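Local coordinates for geranyltranstransferase (IspA) (Helicobacter pylori, PDB 3Q1O), which probably joins isoprenoid diphosphates into longer prenyl chains, as a magnesium-dependent member of the farnesyl and geranylgeranyl diphosphate synthase family, at residues 58-63 against 89-94; 198-203 against 227-232; 48-53 against 111-116. All coordinates share one frame; numbering follows the deposited sequence.

Contact 1 of 3, residues 58-63 against 89-94; sequences FRPKLF and SIECLH. With DMA (dimethylallyl diphosphate), chain F.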
loop_
_atom_site.group_PDB
_atom_site.type_symbol
_atom_site.label_atom_id
_atom_site.label_comp_id
_atom_site.label_asym_id
_atom_site.label_seq_id
_atom_site.Cartn_x
_atom_site.Cartn_y
_atom_site.Cartn_z
ATOM N N PHE A 58 -7.765 17.755 6.323
ATOM C CA PHE A 58 -8.483 17.519 7.574
ATOM C C PHE A 58 -7.784 16.499 8.453
ATOM O O PHE A 58 -7.669 16.691 9.663
ATOM C CB PHE A 58 -9.935 17.089 7.314
ATOM C CG PHE A 58 -10.742 16.871 8.571
ATOM C CD1 PHE A 58 -10.867 17.880 9.525
ATOM C CD2 PHE A 58 -11.396 15.665 8.793
ATOM C CE1 PHE A 58 -11.624 17.682 10.685
ATOM C CE2 PHE A 58 -12.159 15.462 9.946
ATOM C CZ PHE A 58 -12.268 16.473 10.895
ATOM N N ARG A 59 -7.306 15.428 7.832
ATOM C CA ARG A 59 -6.636 14.360 8.561
ATOM C C ARG A 59 -5.243 14.757 9.107
ATOM O O ARG A 59 -4.961 14.491 10.278
ATOM C CB ARG A 59 -6.636 13.066 7.738
ATOM C CG ARG A 59 -8.032 12.507 7.541
ATOM C CD ARG A 59 -8.186 11.811 6.219
ATOM N NE ARG A 59 -9.587 11.521 5.914
ATOM C CZ ARG A 59 -10.397 12.337 5.246
ATOM N NH1 ARG A 59 -11.656 11.987 5.014
ATOM N NH2 ARG A 59 -9.956 13.508 4.812
ATOM N N PRO A 60 -4.384 15.411 8.287
ATOM C CA PRO A 60 -3.171 15.960 8.908
ATOM C C PRO A 60 -3.440 16.989 10.007
ATOM O O PRO A 60 -2.729 17.000 11.012
ATOM C CB PRO A 60 -2.450 16.619 7.732
ATOM C CG PRO A 60 -2.837 15.789 6.565
ATOM C CD PRO A 60 -4.269 15.406 6.813
ATOM N N LYS A 61 -4.455 17.830 9.822
ATOM C CA LYS A 61 -4.892 18.761 10.868
ATOM C C LYS A 61 -5.335 18.057 12.159
ATOM O O LYS A 61 -5.041 18.542 13.254
ATOM C CB LYS A 61 -5.991 19.675 10.350
ATOM C CG LYS A 61 -5.473 20.760 9.434
ATOM C CD LYS A 61 -6.595 21.428 8.689
ATOM C CE LYS A 61 -6.048 22.579 7.864
ATOM N NZ LYS A 61 -7.036 23.051 6.874
ATOM N N LEU A 62 -6.011 16.914 12.024
ATOM C CA LEU A 62 -6.362 16.078 13.171
ATOM C C LEU A 62 -5.124 15.553 13.884
ATOM O O LEU A 62 -5.029 15.627 15.108
ATOM C CB LEU A 62 -7.240 14.901 12.739
ATOM C CG LEU A 62 -8.706 15.209 12.446
ATOM C CD1 LEU A 62 -9.380 14.004 11.814
ATOM C CD2 LEU A 62 -9.422 15.632 13.708
ATOM N N PHE A 63 -4.187 15.033 13.094
ATOM C CA PHE A 63 -2.906 14.538 13.570
ATOM C C PHE A 63 -2.138 15.627 14.321
ATOM O O PHE A 63 -1.650 15.401 15.439
ATOM C CB PHE A 63 -2.086 14.003 12.379
ATOM C CG PHE A 63 -0.670 13.625 12.727
ATOM C CD1 PHE A 63 0.390 14.447 12.366
ATOM C CD2 PHE A 63 -0.400 12.445 13.405
ATOM C CE1 PHE A 63 1.694 14.109 12.685
ATOM C CE2 PHE A 63 0.908 12.097 13.734
ATOM C CZ PHE A 63 1.954 12.935 13.376
ATOM N N SER A 89 2.080 11.209 5.117
ATOM C CA SER A 89 1.782 9.812 4.841
ATOM C C SER A 89 0.285 9.529 4.954
ATOM O O SER A 89 -0.266 8.773 4.151
ATOM C CB SER A 89 2.576 8.894 5.765
ATOM O OG SER A 89 1.990 8.849 7.043
ATOM N N ILE A 90 -0.361 10.168 5.930
ATOM C CA ILE A 90 -1.809 10.080 6.115
ATOM C C ILE A 90 -2.521 10.679 4.905
ATOM O O ILE A 90 -3.484 10.094 4.375
ATOM C CB ILE A 90 -2.261 10.791 7.424
ATOM C CG1 ILE A 90 -1.620 10.135 8.649
ATOM C CG2 ILE A 90 -3.763 10.745 7.583
ATOM C CD1 ILE A 90 -1.766 10.951 9.914
ATOM N N GLU A 91 -2.025 11.832 4.458
ATOM C CA GLU A 91 -2.596 12.520 3.310
ATOM C C GLU A 91 -2.393 11.749 2.002
ATOM O O GLU A 91 -3.288 11.714 1.151
ATOM C CB GLU A 91 -2.050 13.949 3.211
ATOM C CG GLU A 91 -2.725 14.841 2.157
ATOM C CD GLU A 91 -4.206 15.110 2.426
ATOM O OE1 GLU A 91 -4.687 14.877 3.556
ATOM O OE2 GLU A 91 -4.893 15.573 1.492
ATOM N N CYS A 92 -1.236 11.114 1.851
ATOM C CA CYS A 92 -0.995 10.278 0.676
ATOM C C CYS A 92 -1.960 9.104 0.596
ATOM O O CYS A 92 -2.561 8.872 -0.457
ATOM C CB CYS A 92 0.448 9.787 0.633
ATOM S SG CYS A 92 1.592 11.082 0.197
ATOM N N LEU A 93 -2.122 8.386 1.708
ATOM C CA LEU A 93 -3.069 7.273 1.761
ATOM C C LEU A 93 -4.493 7.740 1.500
ATOM O O LEU A 93 -5.222 7.097 0.755
ATOM C CB LEU A 93 -2.986 6.510 3.088
ATOM C CG LEU A 93 -3.652 5.129 3.039
ATOM C CD1 LEU A 93 -2.629 4.050 2.772
ATOM C CD2 LEU A 93 -4.377 4.832 4.321
ATOM N N HIS A 94 -4.876 8.862 2.102
ATOM C CA HIS A 94 -6.174 9.471 1.830
ATOM C C HIS A 94 -6.342 9.827 0.340
ATOM O O HIS A 94 -7.349 9.469 -0.272
ATOM C CB HIS A 94 -6.403 10.691 2.729
ATOM C CG HIS A 94 -7.633 11.467 2.381
ATOM N ND1 HIS A 94 -8.886 10.893 2.335
ATOM C CD2 HIS A 94 -7.801 12.769 2.052
ATOM C CE1 HIS A 94 -9.773 11.807 1.981
ATOM N NE2 HIS A 94 -9.141 12.953 1.804
HETATM C C1 DMA F . -13.318 13.107 0.804
HETATM O O1 DMA F . -12.520 13.689 1.840
HETATM C C2 DMA F . -13.380 11.689 1.312
HETATM C C3 DMA F . -14.352 11.262 2.134
HETATM C C4 DMA F . -15.494 12.146 2.553
HETATM C C5 DMA F . -14.297 9.841 2.622
HETATM P PA DMA F . -12.356 15.250 2.135
HETATM O O1A DMA F . -11.360 15.387 3.263
HETATM O O2A DMA F . -13.734 15.862 2.258
HETATM O O3A DMA F . -11.685 15.763 0.758
HETATM P PB DMA F . -10.260 16.511 0.685
HETATM O O1B DMA F . -10.173 16.846 -0.786
HETATM O O2B DMA F . -10.360 17.695 1.624
HETATM O O3B DMA F . -9.267 15.479 1.149
HETATM O O HOH W 1 -7.187 15.036 4.752
#
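R59 NH2 is gripped by a phosphate and a water while it rests on the ring of H94. Its bond to O1A of the dimethylallyl diphosphate of chain F is 2.8 Å long and nearly straight, 168° at the hydrogen, with the phosphate oxygen at the guanidinium edge. The water, also in the guanidinium plane, accepts from R59 NH2 and R59 N and donates to E91 OE1 at 2.8 Å, so it ties the two helices together where no direct hydrogen bond crosses.

The guanidinium lies flat on the imidazole of H94, their centres 3.6 Å apart and the planes only 15° from parallel. R59 NH2 and H94 NE2, 3.2 Å apart, are therefore partners in a stack; their angle is too poor for a hydrogen bond. A bend at chi2 brings R59 CD over the same ring face in a CH-pi contact. With its face occupied, H94 uses NE2 to donate to O3B of the same diphosphate at 2.6 Å. Arginine suits this place because it can stack and bind an anion at once.

Helices 58-70 and 80-101 run roughly antiparallel here, their local axes 8.9 Å apart at 153°, as part of the all-helical isoprenoid synthase fold whose central cavity holds the substrates. Away from the diphosphate the contact turns apolar: I90 CG2 meets R59 CB, and I90 CD1 reaches F63 CB at 3.9 Å. P60 CD lies 3.3 Å from E91 OE1, the oxygen that the water also holds; proline, with no N-H to satisfy, suits the first turn of helix 58-70. The other carboxylate oxygen, E91 OE2, forms salt bridges with R57 and R113, which probably helps keep E91 ionised in this buried position.

Contact 2 of 3, residues 198-203 against 227-232; sequences KLISAS and LKMGLC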
loop_
_atom_site.group_PDB
_atom_site.type_symbol
_atom_site.label_atom_id
_atom_site.label_comp_id
_atom_site.label_asym_id
_atom_site.label_seq_id
_atom_site.Cartn_x
_atom_site.Cartn_y
_atom_site.Cartn_z
ATOM N N LYS A 198 -12.741 5.417 10.101
ATOM C CA LYS A 198 -11.586 4.614 10.476
ATOM C C LYS A 198 -10.274 5.399 10.284
ATOM O O LYS A 198 -9.417 5.429 11.172
ATOM C CB LYS A 198 -11.599 3.299 9.677
ATOM C CG LYS A 198 -11.597 2.007 10.524
ATOM C CD LYS A 198 -12.772 1.942 11.472
ATOM C CE LYS A 198 -13.023 0.529 11.983
ATOM N NZ LYS A 198 -12.120 0.148 13.096
ATOM N N LEU A 199 -10.147 6.076 9.147
ATOM C CA LEU A 199 -8.964 6.877 8.865
ATOM C C LEU A 199 -8.915 8.177 9.673
ATOM O O LEU A 199 -7.836 8.678 9.992
ATOM C CB LEU A 199 -8.860 7.159 7.364
ATOM C CG LEU A 199 -7.469 7.487 6.818
ATOM C CD1 LEU A 199 -6.536 6.310 7.035
ATOM C CD2 LEU A 199 -7.544 7.861 5.343
ATOM N N ILE A 200 -10.087 8.709 10.006
ATOM C CA ILE A 200 -10.194 9.888 10.856
ATOM C C ILE A 200 -9.750 9.578 12.289
ATOM O O ILE A 200 -8.986 10.353 12.882
ATOM C CB ILE A 200 -11.605 10.526 10.759
ATOM C CG1 ILE A 200 -11.664 11.443 9.530
ATOM C CG2 ILE A 200 -11.970 11.315 12.016
ATOM C CD1 ILE A 200 -13.057 11.719 9.011
ATOM N N SER A 201 -10.178 8.433 12.825
ATOM C CA SER A 201 -9.749 8.037 14.167
ATOM C C SER A 201 -8.265 7.680 14.197
ATOM O O SER A 201 -7.577 8.015 15.161
ATOM C CB SER A 201 -10.619 6.921 14.757
ATOM O OG SER A 201 -10.274 5.662 14.248
ATOM N N ALA A 202 -7.785 7.034 13.131
ATOM C CA ALA A 202 -6.359 6.747 12.940
ATOM C C ALA A 202 -5.492 8.005 13.073
ATOM O O ALA A 202 -4.531 8.005 13.832
ATOM C CB ALA A 202 -6.114 6.071 11.588
ATOM N N SER A 203 -5.860 9.068 12.354
ATOM C CA SER A 203 -5.201 10.375 12.441
ATOM C C SER A 203 -5.093 10.898 13.869
ATOM O O SER A 203 -4.065 11.448 14.253
ATOM C CB SER A 203 -5.946 11.402 11.591
ATOM O OG SER A 203 -5.954 11.016 10.231
ATOM N N LEU A 227 -14.291 7.753 15.607
ATOM C CA LEU A 227 -15.351 6.976 14.972
ATOM C C LEU A 227 -16.679 7.732 14.951
ATOM O O LEU A 227 -17.410 7.696 13.961
ATOM C CB LEU A 227 -15.517 5.601 15.639
ATOM C CG LEU A 227 -14.357 4.594 15.523
ATOM C CD1 LEU A 227 -14.750 3.220 16.106
ATOM C CD2 LEU A 227 -13.823 4.451 14.082
ATOM N N LYS A 228 -16.983 8.420 16.044
ATOM C CA LYS A 228 -18.219 9.190 16.141
ATOM C C LYS A 228 -18.144 10.432 15.260
ATOM O O LYS A 228 -19.088 10.729 14.522
ATOM C CB LYS A 228 -18.505 9.575 17.595
ATOM C CG LYS A 228 -19.968 9.904 17.874
ATOM C CD LYS A 228 -20.181 10.370 19.308
ATOM C CE LYS A 228 -20.006 9.241 20.324
ATOM N NZ LYS A 228 -21.229 8.409 20.461
ATOM N N MET A 229 -17.019 11.146 15.334
ATOM C CA MET A 229 -16.852 12.371 14.565
ATOM C C MET A 229 -16.652 12.087 13.070
ATOM O O MET A 229 -17.063 12.880 12.221
ATOM C CB MET A 229 -15.732 13.232 15.149
ATOM C CG MET A 229 -15.529 14.576 14.451
ATOM S SD MET A 229 -14.264 14.434 13.183
ATOM C CE MET A 229 -12.841 14.243 14.256
ATOM N N GLY A 230 -16.036 10.949 12.764
ATOM C CA GLY A 230 -15.824 10.524 11.387
ATOM C C GLY A 230 -17.110 10.112 10.699
ATOM O O GLY A 230 -17.272 10.338 9.496
ATOM N N LEU A 231 -18.018 9.501 11.462
ATOM C CA LEU A 231 -19.382 9.258 10.991
ATOM C C LEU A 231 -20.077 10.579 10.666
ATOM O O LEU A 231 -20.676 10.715 9.602
ATOM C CB LEU A 231 -20.204 8.458 12.008
ATOM C CG LEU A 231 -21.707 8.316 11.696
ATOM C CD1 LEU A 231 -21.949 7.480 10.438
ATOM C CD2 LEU A 231 -22.450 7.727 12.874
ATOM N N CYS A 232 -19.976 11.544 11.580
ATOM C CA CYS A 232 -20.525 12.874 11.370
ATOM C C CYS A 232 -19.948 13.555 10.132
ATOM O O CYS A 232 -20.684 14.206 9.389
ATOM C CB CYS A 232 -20.292 13.740 12.600
ATOM S SG CYS A 232 -21.140 15.329 12.544
#
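Two neighbouring helices of the all-alpha isoprenoid synthase fold, 185-211 and 216-243, come close here where G230 faces I200. The local axes pass 7.9 Å apart at 133°, and the CA atoms of I200 and G230 come within 5.7 Å of each other. Glycine suits this place because the absence of a side chain lets I200 CD1 rest directly on the backbone, 3.8 Å from G230 CA.

Both branches of I200 are used. CD1 meets G230 CA, while CG2, placed anti to the backbone N, meets the methyl end of M229, CG2 to CE 3.8 Å, and also lies near G230 CA. The M229 side chain leaves its helix alongside the interface, and bends at chi2 (-94°) and chi3 (-70°) bring SD and CE back across the isoleucine at about a right angle. A flexible thioether suits such a route.

At the more open end, L227 CD2 touches two partners on the facing helix: the aliphatic CD of K198 and the side chain of S201, whose OG is 3.8 Å from that methyl. Lysine serves here through its methylenes. Small S201 lets the backbones close up, its CA 5.8 Å from that of L227. In the same helix S203 OG donates to L199 O, the carbonyl one turn earlier, which satisfies a buried hydroxyl.

Around this pair, helix 58-70 packs against I200 and M229 through L62, helix 268-287 meets M229 and C232, and helix 149-163 borders K198 and S201 through N162.

Contact 3 of 3, residues 48-53 against 111-116; sequences FEMVLN and LRRNHP. With DMA (dimethylallyl diphosphate), chain F; DMA (dimethylallyl diphosphate), chain G.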
loop_
_atom_site.group_PDB
_atom_site.type_symbol
_atom_site.label_atom_id
_atom_site.label_comp_id
_atom_site.label_asym_id
_atom_site.label_seq_id
_atom_site.Cartn_x
_atom_site.Cartn_y
_atom_site.Cartn_z
ATOM N N PHE A 48 2.354 13.014 -7.776
ATOM C CA PHE A 48 2.022 13.867 -6.640
ATOM C C PHE A 48 0.967 14.918 -6.979
ATOM O O PHE A 48 0.570 15.708 -6.119
ATOM C CB PHE A 48 3.284 14.544 -6.105
ATOM C CG PHE A 48 3.294 14.716 -4.618
ATOM C CD1 PHE A 48 3.198 13.607 -3.777
ATOM C CD2 PHE A 48 3.415 15.981 -4.054
ATOM C CE1 PHE A 48 3.218 13.755 -2.402
ATOM C CE2 PHE A 48 3.438 16.141 -2.672
ATOM C CZ PHE A 48 3.338 15.025 -1.844
ATOM N N GLU A 49 0.523 14.916 -8.233
ATOM C CA GLU A 49 -0.426 15.901 -8.746
ATOM C C GLU A 49 -1.686 16.024 -7.880
ATOM O O GLU A 49 -2.032 17.139 -7.469
ATOM C CB GLU A 49 -0.800 15.571 -10.196
ATOM C CG GLU A 49 -1.525 16.687 -10.931
ATOM C CD GLU A 49 -1.753 16.369 -12.401
ATOM O OE1 GLU A 49 -0.849 15.798 -13.045
ATOM O OE2 GLU A 49 -2.838 16.693 -12.918
ATOM N N MET A 50 -2.338 14.891 -7.581
ATOM C CA MET A 50 -3.592 14.900 -6.805
ATOM C C MET A 50 -3.447 15.386 -5.366
ATOM O O MET A 50 -4.379 15.973 -4.813
ATOM C CB MET A 50 -4.323 13.549 -6.849
ATOM C CG MET A 50 -5.540 13.534 -7.786
ATOM S SD MET A 50 -6.856 14.686 -7.306
ATOM C CE MET A 50 -7.438 15.151 -8.923
ATOM N N VAL A 51 -2.278 15.155 -4.777
ATOM C CA VAL A 51 -1.961 15.671 -3.447
ATOM C C VAL A 51 -1.878 17.187 -3.505
ATOM O O VAL A 51 -2.475 17.881 -2.683
ATOM C CB VAL A 51 -0.620 15.106 -2.924
ATOM C CG1 VAL A 51 -0.352 15.585 -1.523
ATOM C CG2 VAL A 51 -0.633 13.583 -2.959
ATOM N N LEU A 52 -1.159 17.688 -4.508
ATOM C CA LEU A 52 -0.935 19.119 -4.675
ATOM C C LEU A 52 -2.187 19.881 -5.090
ATOM O O LEU A 52 -2.295 21.069 -4.810
ATOM C CB LEU A 52 0.172 19.375 -5.704
ATOM C CG LEU A 52 1.623 19.049 -5.351
ATOM C CD1 LEU A 52 2.516 19.400 -6.530
ATOM C CD2 LEU A 52 2.083 19.786 -4.109
ATOM N N ASN A 53 -3.120 19.194 -5.749
ATOM C CA ASN A 53 -4.322 19.816 -6.314
ATOM C C ASN A 53 -5.220 20.550 -5.331
ATOM O O ASN A 53 -5.902 21.507 -5.701
ATOM C CB ASN A 53 -5.153 18.789 -7.076
ATOM C CG ASN A 53 -4.648 18.563 -8.482
ATOM O OD1 ASN A 53 -5.086 17.636 -9.162
ATOM N ND2 ASN A 53 -3.712 19.402 -8.925
ATOM N N LEU A 111 -13.968 15.196 -11.913
ATOM C CA LEU A 111 -13.360 16.302 -11.173
ATOM C C LEU A 111 -13.113 15.942 -9.707
ATOM O O LEU A 111 -13.953 15.305 -9.072
ATOM C CB LEU A 111 -14.257 17.543 -11.260
ATOM C CG LEU A 111 -13.760 18.889 -10.709
ATOM C CD1 LEU A 111 -12.989 19.662 -11.772
ATOM C CD2 LEU A 111 -14.925 19.721 -10.200
ATOM N N ARG A 112 -11.946 16.330 -9.194
ATOM C CA ARG A 112 -11.683 16.358 -7.753
ATOM C C ARG A 112 -10.674 17.436 -7.380
ATOM O O ARG A 112 -9.690 17.645 -8.098
ATOM C CB ARG A 112 -11.216 15.009 -7.197
ATOM C CG ARG A 112 -11.359 14.981 -5.676
ATOM C CD ARG A 112 -10.949 13.701 -5.058
ATOM N NE ARG A 112 -11.955 12.644 -5.148
ATOM C CZ ARG A 112 -12.962 12.460 -4.296
ATOM N NH1 ARG A 112 -13.163 13.284 -3.272
ATOM N NH2 ARG A 112 -13.781 11.435 -4.479
ATOM N N ARG A 113 -10.935 18.104 -6.250
ATOM C CA ARG A 113 -10.088 19.170 -5.702
ATOM C C ARG A 113 -9.887 20.301 -6.727
ATOM O O ARG A 113 -8.778 20.827 -6.884
ATOM C CB ARG A 113 -8.753 18.603 -5.169
ATOM C CG ARG A 113 -8.905 17.615 -4.005
ATOM C CD ARG A 113 -7.621 16.824 -3.728
ATOM N NE ARG A 113 -7.656 16.157 -2.420
ATOM C CZ ARG A 113 -6.615 15.590 -1.809
ATOM N NH1 ARG A 113 -5.410 15.585 -2.363
ATOM N NH2 ARG A 113 -6.775 15.020 -0.628
ATOM N N ASN A 114 -10.987 20.635 -7.416
ATOM C CA ASN A 114 -11.068 21.643 -8.497
ATOM C C ASN A 114 -10.178 21.404 -9.726
ATOM O O ASN A 114 -9.787 22.346 -10.417
ATOM C CB ASN A 114 -10.906 23.072 -7.947
ATOM C CG ASN A 114 -12.041 23.468 -7.019
ATOM O OD1 ASN A 114 -13.166 23.728 -7.462
ATOM N ND2 ASN A 114 -11.756 23.507 -5.721
ATOM N N HIS A 115 -9.888 20.132 -9.995
ATOM C CA HIS A 115 -8.973 19.723 -11.057
ATOM C C HIS A 115 -9.465 18.424 -11.691
ATOM O O HIS A 115 -10.219 17.686 -11.056
ATOM C CB HIS A 115 -7.561 19.531 -10.490
ATOM C CG HIS A 115 -6.818 20.810 -10.263
ATOM N ND1 HIS A 115 -6.848 21.487 -9.062
ATOM C CD2 HIS A 115 -6.021 21.534 -11.083
ATOM C CE1 HIS A 115 -6.102 22.573 -9.151
ATOM N NE2 HIS A 115 -5.587 22.624 -10.366
ATOM N N PRO A 116 -9.063 18.145 -12.951
ATOM C CA PRO A 116 -9.415 16.855 -13.562
ATOM C C PRO A 116 -8.807 15.666 -12.824
ATOM O O PRO A 116 -7.727 15.785 -12.240
ATOM C CB PRO A 116 -8.819 16.959 -14.966
ATOM C CG PRO A 116 -8.825 18.406 -15.251
ATOM C CD PRO A 116 -8.468 19.058 -13.947
HETATM C C1 DMA F . -13.318 13.107 0.804
HETATM O O1 DMA F . -12.520 13.689 1.840
HETATM C C2 DMA F . -13.380 11.689 1.312
HETATM C C3 DMA F . -14.352 11.262 2.134
HETATM C C4 DMA F . -15.494 12.146 2.553
HETATM C C5 DMA F . -14.297 9.841 2.622
HETATM P PA DMA F . -12.356 15.250 2.135
HETATM O O1A DMA F . -11.360 15.387 3.263
HETATM O O2A DMA F . -13.734 15.862 2.258
HETATM O O3A DMA F . -11.685 15.763 0.758
HETATM P PB DMA F . -10.260 16.511 0.685
HETATM O O1B DMA F . -10.173 16.846 -0.786
HETATM O O2B DMA F . -10.360 17.695 1.624
HETATM O O3B DMA F . -9.267 15.479 1.149
HETATM C C1 DMA G . -15.283 7.956 -0.643
HETATM O O1 DMA G . -16.651 8.095 -0.265
HETATM C C2 DMA G . -14.483 7.157 0.348
HETATM C C3 DMA G . -13.147 7.138 0.288
HETATM C C4 DMA G . -12.402 7.897 -0.767
HETATM C C5 DMA G . -12.376 6.331 1.293
HETATM P PA DMA G . -17.534 9.020 -1.240
HETATM O O1A DMA G . -17.438 8.400 -2.613
HETATM O O2A DMA G . -18.884 9.268 -0.617
HETATM O O3A DMA G . -16.661 10.379 -1.182
HETATM P PB DMA G . -16.739 11.578 -2.251
HETATM O O1B DMA G . -15.692 12.536 -1.736
HETATM O O2B DMA G . -16.430 10.934 -3.583
HETATM O O3B DMA G . -18.147 12.104 -2.127
#
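R113 CB packs against N53 CB at 4.1 Å, and from there the side chain runs extended between segment 48-53 and a diphosphate. CG passes beside O1B of the dimethylallyl diphosphate of chain F, and CD lies near M50 O. The guanidinium then bonds along its edge: NE donates to O1B and NH2 to O3B, each 3.1 Å long, while NH1 donates to M50 O at 2.7 Å. That oxygen lies in the guanidinium plane, although NH1 comes in tilted 34° from the carbonyl plane. T95 OG1 also bonds to NH1. A flat group with donors on several sides can thus serve phosphate and carbonyl together.

Beside it, the amide of N53 stacks on one face of the H115 ring, planes 7° apart, with ND2 over the ring centre. H115 ND1 donates to R113 O at 3.0 Å, which probably helps fix the ring. M50, bent at chi2 and chi3, puts its CE 3.4 Å from P116 O.

R112 reaches the second dimethylallyl diphosphate, chain G, NH1 donating to O1B and NH2 to O2B at 2.8 Å, while D102 holds its NE. The arginines leave a type I' turn, R112 to H115, of a small beta hairpin following the metal-binding aspartates D101 and D107, consistent with the aspartate-rich region and adjoining arginines of trans-prenyltransferases.

Overall arrangement
Contact 3 closes a long loop of chain within which contact 1 is nested, and contact 2 follows both in sequence. Helix 80-101 faces helix 58-70 in contact 1 and leads on to the hairpin of contact 3; their centres are about 15 Å apart, and the E91–R113 salt bridge joins them. Contacts 1 and 2, centres about 12 Å apart, touch where S203 meets R59 and I90, and where M229 meets F58 and L62. Contacts 2 and 3 do not touch, their centres lying about 23 Å apart. Contacts 1 and 3 share the chain F diphosphate; contact 2 lies further along the same helical bundle, the I200 side chain about 7 Å from a bound dimethylallyl diphosphate. All belong to one polyprenyl synthetase fold.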